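Local coordinates for protein Alpha/beta hydrolase (PDB 6KSU) that probably cyclises non-ribosomal peptides by heterochiral macrolactamization, as a stand-alone cyclase of the penicillin-binding-protein (beta-lactamase) family, at residues Y423-V434 with L443-R451. Numbering follows the deposited sequence.
Sequences YRLSLHEDDLFV and LPITGRFVR
Phe433 and Gly447 form the hydrogen-bonded pair where strands 432-434 and 445-451 run antiparallel, their axes at 147°. Phe433 N donates to Gly447 O at 3.0 Å from above the carbonyl plane, whereas Gly447 N reaches Phe433 O at 3.0 Å, nearer to the plane of the Phe433 carbonyl. A further bond, Phe449 N to Asp431 O (2.8 Å), continues the pairing into the turn between strands 420-427 and 432-437, and Leu432-Arg448 and Val434-Thr446 are non-hydrogen-bonded pairs.

Phe433 has CG between its backbone N and carbonyl carbon (chi1 73°), which folds the ring across the neighbouring strand. Gly447 CA lies over its face, 3.8 Å from the ring centroid, in a CH-pi contact. Phe449 comes in beside it at an oblique 48° between planes, its CE2 3.4 Å from Phe433 CD1, while Leu427 CD2 meets the same CE2. Farther along, Ile445 CD1 covers one face of Tyr423, whose OH is hydrogen-bonded to Arg417. At Asp431, Arg451 grips the carboxylate side-on: NE meets OD1 at 3.2 Å and NH2 meets OD2 at 3.0 Å, both on syn sides. A water links Asp431 OD1 to Arg451 N.

In this part of the eight-stranded antiparallel barrel, the lack of a side chain at Gly447 lets the buried Phe433 ring lie against the backbone, and the two-nitrogen grip and water fix the Asp431 carboxylate, tying its turn to Arg451.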
ATOM      1  N   TYR A 423      25.672   6.824   5.915  1.00 19.33           N
ATOM      2  CA  TYR A 423      25.046   6.554   7.204  1.00 23.84           C
ATOM      3  C   TYR A 423      26.016   5.758   8.086  1.00 27.86           C
ATOM      4  O   TYR A 423      26.702   4.851   7.609  1.00 27.62           O
ATOM      5  CB  TYR A 423      23.730   5.764   7.066  1.00 27.87           C
ATOM      6  CG  TYR A 423      22.604   6.304   6.177  1.00 21.93           C
ATOM      7  CD1 TYR A 423      21.398   6.757   6.729  1.00 23.50           C
ATOM      8  CD2 TYR A 423      22.718   6.296   4.793  1.00 24.02           C
ATOM      9  CE1 TYR A 423      20.355   7.221   5.912  1.00 26.73           C
ATOM     10  CE2 TYR A 423      21.677   6.738   3.971  1.00 22.85           C
ATOM     11  CZ  TYR A 423      20.513   7.205   4.530  1.00 27.80           C
ATOM     12  OH  TYR A 423      19.513   7.638   3.695  1.00 32.69           O
ATOM     13  N   ARG A 424      26.083   6.096   9.371  1.00 25.70           N
ATOM     14  CA  ARG A 424      26.775   5.209  10.297  1.00 34.58           C
ATOM     15  C   ARG A 424      25.889   3.996  10.593  1.00 34.18           C
ATOM     16  O   ARG A 424      24.712   4.144  10.949  1.00 26.70           O
ATOM     17  CB  ARG A 424      27.148   5.939  11.590  1.00 33.62           C
ATOM     18  CG  ARG A 424      27.871   7.276  11.393  1.00 44.97           C
ATOM     19  CD  ARG A 424      28.753   7.619  12.594  1.00 36.47           C
ATOM     20  NE  ARG A 424      29.789   6.596  12.790  1.00 54.72           N
ATOM     21  CZ  ARG A 424      31.107   6.785  12.639  1.00 56.90           C
ATOM     22  NH1 ARG A 424      31.596   7.976  12.291  1.00 45.97           N
ATOM     23  NH2 ARG A 424      31.945   5.769  12.837  1.00 50.15           N
ATOM     24  N   LEU A 425      26.457   2.797  10.448  1.00 30.41           N
ATOM     25  CA  LEU A 425      25.702   1.546  10.530  1.00 28.39           C
ATOM     26  C   LEU A 425      25.983   0.857  11.858  1.00 25.58           C
ATOM     27  O   LEU A 425      27.113   0.440  12.108  1.00 31.92           O
ATOM     28  CB  LEU A 425      26.075   0.616   9.374  1.00 27.53           C
ATOM     29  CG  LEU A 425      25.219  -0.648   9.181  1.00 28.60           C
ATOM     30  CD1 LEU A 425      23.732  -0.275   9.024  1.00 27.74           C
ATOM     31  CD2 LEU A 425      25.681  -1.375   7.966  1.00 23.35           C
ATOM     32  N   SER A 426      24.972   0.739  12.703  1.00 27.00           N
ATOM     33  CA  SER A 426      25.090   0.002  13.952  1.00 26.83           C
ATOM     34  C   SER A 426      24.418  -1.345  13.785  1.00 29.27           C
ATOM     35  O   SER A 426      23.238  -1.409  13.416  1.00 27.64           O
ATOM     36  CB  SER A 426      24.446   0.740  15.120  1.00 25.50           C
ATOM     37  OG  SER A 426      25.181   1.879  15.446  1.00 31.25           O
ATOM     38  N   LEU A 427      25.172  -2.412  14.047  1.00 30.92           N
ATOM     39  CA  LEU A 427      24.646  -3.770  13.997  1.00 31.09           C
ATOM     40  C   LEU A 427      24.157  -4.168  15.380  1.00 34.98           C
ATOM     41  O   LEU A 427      24.844  -3.922  16.378  1.00 37.43           O
ATOM     42  CB  LEU A 427      25.719  -4.741  13.517  1.00 32.07           C
ATOM     43  CG  LEU A 427      26.129  -4.634  12.049  1.00 31.55           C
ATOM     44  CD1 LEU A 427      27.008  -5.791  11.675  1.00 39.92           C
ATOM     45  CD2 LEU A 427      24.896  -4.573  11.148  1.00 31.59           C
ATOM     46  N   HIS A 428      22.973  -4.775  15.438  1.00 31.96           N
ATOM     47  CA  HIS A 428      22.315  -5.108  16.697  1.00 33.98           C
ATOM     48  C   HIS A 428      21.899  -6.571  16.680  1.00 32.05           C
ATOM     49  O   HIS A 428      22.040  -7.267  15.671  1.00 26.94           O
ATOM     50  CB  HIS A 428      21.098  -4.203  16.944  1.00 32.66           C
ATOM     51  CG  HIS A 428      21.458  -2.861  17.494  1.00 28.58           C
ATOM     52  ND1 HIS A 428      21.602  -1.747  16.696  1.00 32.01           N
ATOM     53  CD2 HIS A 428      21.745  -2.460  18.754  1.00 36.00           C
ATOM     54  CE1 HIS A 428      21.939  -0.712  17.444  1.00 31.20           C
ATOM     55  NE2 HIS A 428      22.045  -1.121  18.695  1.00 35.26           N
ATOM     56  N   GLU A 429      21.363  -7.029  17.809  1.00 34.61           N
ATOM     57  CA  GLU A 429      20.961  -8.422  17.941  1.00 39.41           C
ATOM     58  C   GLU A 429      19.715  -8.708  17.108  1.00 39.44           C
ATOM     59  O   GLU A 429      18.995  -7.799  16.681  1.00 37.77           O
ATOM     60  CB  GLU A 429      20.722  -8.769  19.411  1.00 42.07           C
ATOM     61  CG  GLU A 429      22.033  -9.060  20.176  1.00 50.25           C
ATOM     62  CD  GLU A 429      21.820  -9.437  21.638  1.00 53.23           C
ATOM     63  OE1 GLU A 429      21.180 -10.481  21.902  1.00 56.31           O
ATOM     64  OE2 GLU A 429      22.309  -8.701  22.526  1.00 53.84           O
ATOM     65  N   ASP A 430      19.472  -9.998  16.872  1.00 35.27           N
ATOM     66  CA  ASP A 430      18.385 -10.467  16.012  1.00 38.73           C
ATOM     67  C   ASP A 430      18.542  -9.965  14.576  1.00 38.17           C
ATOM     68  O   ASP A 430      17.554  -9.854  13.834  1.00 41.62           O
ATOM     69  CB  ASP A 430      17.012 -10.078  16.573  1.00 39.96           C
ATOM     70  CG  ASP A 430      16.736 -10.708  17.932  1.00 49.77           C
ATOM     71  OD1 ASP A 430      17.096 -11.895  18.135  1.00 50.09           O
ATOM     72  OD2 ASP A 430      16.166 -10.008  18.804  1.00 49.85           O
ATOM     73  N   ASP A 431      19.786  -9.680  14.175  1.00 27.42           N
ATOM     74  CA  ASP A 431      20.129  -9.191  12.837  1.00 29.23           C
ATOM     75  C   ASP A 431      19.485  -7.832  12.539  1.00 33.17           C
ATOM     76  O   ASP A 431      19.276  -7.476  11.379  1.00 25.55           O
ATOM     77  CB  ASP A 431      19.752 -10.210  11.740  1.00 35.95           C
ATOM     78  CG  ASP A 431      20.794 -11.345  11.565  1.00 38.42           C
ATOM     79  OD1 ASP A 431      20.425 -12.408  11.019  1.00 42.98           O
ATOM     80  OD2 ASP A 431      21.972 -11.187  11.959  1.00 38.49           O
ATOM     81  N   LEU A 432      19.169  -7.053  13.568  1.00 31.19           N
ATOM     82  CA  LEU A 432      18.687  -5.701  13.350  1.00 33.14           C
ATOM     83  C   LEU A 432      19.842  -4.750  13.044  1.00 32.33           C
ATOM     84  O   LEU A 432      21.009  -5.032  13.317  1.00 28.01           O
ATOM     85  CB  LEU A 432      17.924  -5.203  14.576  1.00 36.55           C
ATOM     86  CG  LEU A 432      16.451  -5.592  14.654  1.00 44.53           C
ATOM     87  CD1 LEU A 432      16.033  -5.885  16.096  1.00 46.94           C
ATOM     88  CD2 LEU A 432      15.626  -4.468  14.052  1.00 41.33           C
ATOM     89  N   PHE A 433      19.495  -3.595  12.479  1.00 32.26           N
ATOM     90  CA  PHE A 433      20.483  -2.553  12.272  1.00 26.52           C
ATOM     91  C   PHE A 433      19.788  -1.211  12.222  1.00 31.35           C
ATOM     92  O   PHE A 433      18.646  -1.094  11.759  1.00 27.17           O
ATOM     93  CB  PHE A 433      21.288  -2.742  10.985  1.00 26.77           C
ATOM     94  CG  PHE A 433      20.524  -2.433   9.724  1.00 29.70           C
ATOM     95  CD1 PHE A 433      20.016  -3.461   8.940  1.00 29.62           C
ATOM     96  CD2 PHE A 433      20.339  -1.118   9.298  1.00 32.30           C
ATOM     97  CE1 PHE A 433      19.349  -3.190   7.773  1.00 27.65           C
ATOM     98  CE2 PHE A 433      19.646  -0.840   8.139  1.00 31.88           C
ATOM     99  CZ  PHE A 433      19.157  -1.867   7.372  1.00 30.01           C
ATOM    100  N   VAL A 434      20.513  -0.196  12.666  1.00 27.89           N
ATOM    101  CA  VAL A 434      20.095   1.191  12.548  1.00 23.97           C
ATOM    102  C   VAL A 434      21.196   1.944  11.814  1.00 30.57           C
ATOM    103  O   VAL A 434      22.379   1.833  12.172  1.00 28.59           O
ATOM    104  CB  VAL A 434      19.829   1.798  13.929  1.00 29.69           C
ATOM    105  CG1 VAL A 434      19.586   3.307  13.826  1.00 27.23           C
ATOM    106  CG2 VAL A 434      18.660   1.097  14.575  1.00 28.69           C
ATOM    107  N   LEU A 443      16.316  10.856   6.782  1.00 26.42           N
ATOM    108  CA  LEU A 443      15.836   9.990   7.847  1.00 27.46           C
ATOM    109  C   LEU A 443      16.803   8.832   8.091  1.00 26.51           C
ATOM    110  O   LEU A 443      17.448   8.339   7.154  1.00 20.50           O
ATOM    111  CB  LEU A 443      14.471   9.446   7.496  1.00 26.14           C
ATOM    112  CG  LEU A 443      13.427  10.507   7.152  1.00 33.65           C
ATOM    113  CD1 LEU A 443      12.264   9.883   6.366  1.00 31.21           C
ATOM    114  CD2 LEU A 443      12.948  11.216   8.426  1.00 29.20           C
ATOM    115  N   PRO A 444      16.925   8.398   9.342  1.00 23.94           N
ATOM    116  CA  PRO A 444      17.691   7.178   9.625  1.00 28.70           C
ATOM    117  C   PRO A 444      16.920   5.955   9.154  1.00 27.29           C
ATOM    118  O   PRO A 444      15.716   6.014   8.906  1.00 29.01           O
ATOM    119  CB  PRO A 444      17.845   7.191  11.152  1.00 27.01           C
ATOM    120  CG  PRO A 444      16.648   7.980  11.630  1.00 31.69           C
ATOM    121  CD  PRO A 444      16.363   9.000  10.560  1.00 30.80           C
ATOM    122  N   ILE A 445      17.629   4.831   9.036  1.00 26.45           N
ATOM    123  CA  ILE A 445      17.060   3.596   8.488  1.00 26.81           C
ATOM    124  C   ILE A 445      17.169   2.493   9.528  1.00 26.90           C
ATOM    125  O   ILE A 445      18.275   2.059   9.870  1.00 30.00           O
ATOM    126  CB  ILE A 445      17.739   3.174   7.178  1.00 26.12           C
ATOM    127  CG1 ILE A 445      17.542   4.256   6.095  1.00 26.18           C
ATOM    128  CG2 ILE A 445      17.193   1.830   6.718  1.00 25.25           C
ATOM    129  CD1 ILE A 445      18.339   4.009   4.818  1.00 28.26           C
ATOM    130  N   THR A 446      16.028   2.025  10.026  1.00 29.48           N
ATOM    131  CA  THR A 446      15.983   0.795  10.802  1.00 29.26           C
ATOM    132  C   THR A 446      15.553  -0.351   9.901  1.00 31.49           C
ATOM    133  O   THR A 446      14.487  -0.298   9.285  1.00 26.78           O
ATOM    134  CB  THR A 446      15.040   0.898  11.991  1.00 36.24           C
ATOM    135  OG1 THR A 446      15.594   1.808  12.946  1.00 30.45           O
ATOM    136  CG2 THR A 446      14.858  -0.488  12.630  1.00 41.59           C
ATOM    137  N   GLY A 447      16.392  -1.374   9.816  1.00 29.26           N
ATOM    138  CA  GLY A 447      16.087  -2.533   9.021  1.00 28.03           C
ATOM    139  C   GLY A 447      16.634  -3.787   9.674  1.00 28.65           C
ATOM    140  O   GLY A 447      17.032  -3.763  10.840  1.00 32.44           O
ATOM    141  N   ARG A 448      16.641  -4.893   8.934  1.00 26.53           N
ATOM    142  CA  ARG A 448      17.281  -6.124   9.381  1.00 30.56           C
ATOM    143  C   ARG A 448      17.984  -6.793   8.210  1.00 23.66           C
ATOM    144  O   ARG A 448      17.694  -6.538   7.041  1.00 21.29           O
ATOM    145  CB  ARG A 448      16.302  -7.120  10.004  1.00 30.43           C
ATOM    146  CG  ARG A 448      15.282  -7.698   8.999  1.00 32.09           C
ATOM    147  CD  ARG A 448      14.469  -8.796   9.635  1.00 28.05           C
ATOM    148  NE  ARG A 448      13.506  -9.351   8.704  1.00 32.28           N
ATOM    149  CZ  ARG A 448      12.621 -10.288   9.020  1.00 35.81           C
ATOM    150  NH1 ARG A 448      12.573 -10.780  10.251  1.00 33.05           N
ATOM    151  NH2 ARG A 448      11.783 -10.730   8.095  1.00 35.74           N
ATOM    152  N   PHE A 449      18.959  -7.616   8.554  1.00 25.51           N
ATOM    153  CA  PHE A 449      19.541  -8.573   7.628  1.00 27.59           C
ATOM    154  C   PHE A 449      18.807  -9.898   7.717  1.00 23.37           C
ATOM    155  O   PHE A 449      18.262 -10.268   8.760  1.00 24.95           O
ATOM    156  CB  PHE A 449      21.025  -8.765   7.924  1.00 29.83           C
ATOM    157  CG  PHE A 449      21.805  -7.505   7.760  1.00 27.62           C
ATOM    158  CD1 PHE A 449      22.242  -7.118   6.512  1.00 28.33           C
ATOM    159  CD2 PHE A 449      22.019  -6.669   8.836  1.00 32.03           C
ATOM    160  CE1 PHE A 449      22.930  -5.933   6.355  1.00 37.91           C
ATOM    161  CE2 PHE A 449      22.699  -5.488   8.683  1.00 29.49           C
ATOM    162  CZ  PHE A 449      23.155  -5.119   7.445  1.00 30.17           C
ATOM    163  N   VAL A 450      18.783 -10.602   6.597  1.00 22.70           N
ATOM    164  CA  VAL A 450      18.129 -11.897   6.492  1.00 26.10           C
ATOM    165  C   VAL A 450      19.108 -12.878   5.862  1.00 25.05           C
ATOM    166  O   VAL A 450      19.769 -12.553   4.867  1.00 26.17           O
ATOM    167  CB  VAL A 450      16.825 -11.803   5.671  1.00 24.50           C
ATOM    168  CG1 VAL A 450      16.133 -13.166   5.591  1.00 23.83           C
ATOM    169  CG2 VAL A 450      15.915 -10.771   6.303  1.00 21.96           C
ATOM    170  N   ARG A 451      19.211 -14.059   6.458  1.00 25.71           N
ATOM    171  CA  ARG A 451      19.991 -15.177   5.944  1.00 29.77           C
ATOM    172  C   ARG A 451      19.049 -16.232   5.380  1.00 31.34           C
ATOM    173  O   ARG A 451      17.911 -16.379   5.842  1.00 31.94           O
ATOM    174  CB  ARG A 451      20.843 -15.817   7.048  1.00 28.94           C
ATOM    175  CG  ARG A 451      21.852 -14.873   7.707  1.00 33.29           C
ATOM    176  CD  ARG A 451      22.390 -15.407   9.038  1.00 31.45           C
ATOM    177  NE  ARG A 451      22.769 -14.314   9.925  1.00 34.25           N
ATOM    178  CZ  ARG A 451      23.952 -13.708   9.883  1.00 31.79           C
ATOM    179  NH1 ARG A 451      24.850 -14.106   8.990  1.00 26.62           N
ATOM    180  NH2 ARG A 451      24.230 -12.704  10.717  1.00 37.41           N
TER
HETATM  181  O   HOH W   1      18.387 -14.026   9.184  1.00 36.41           O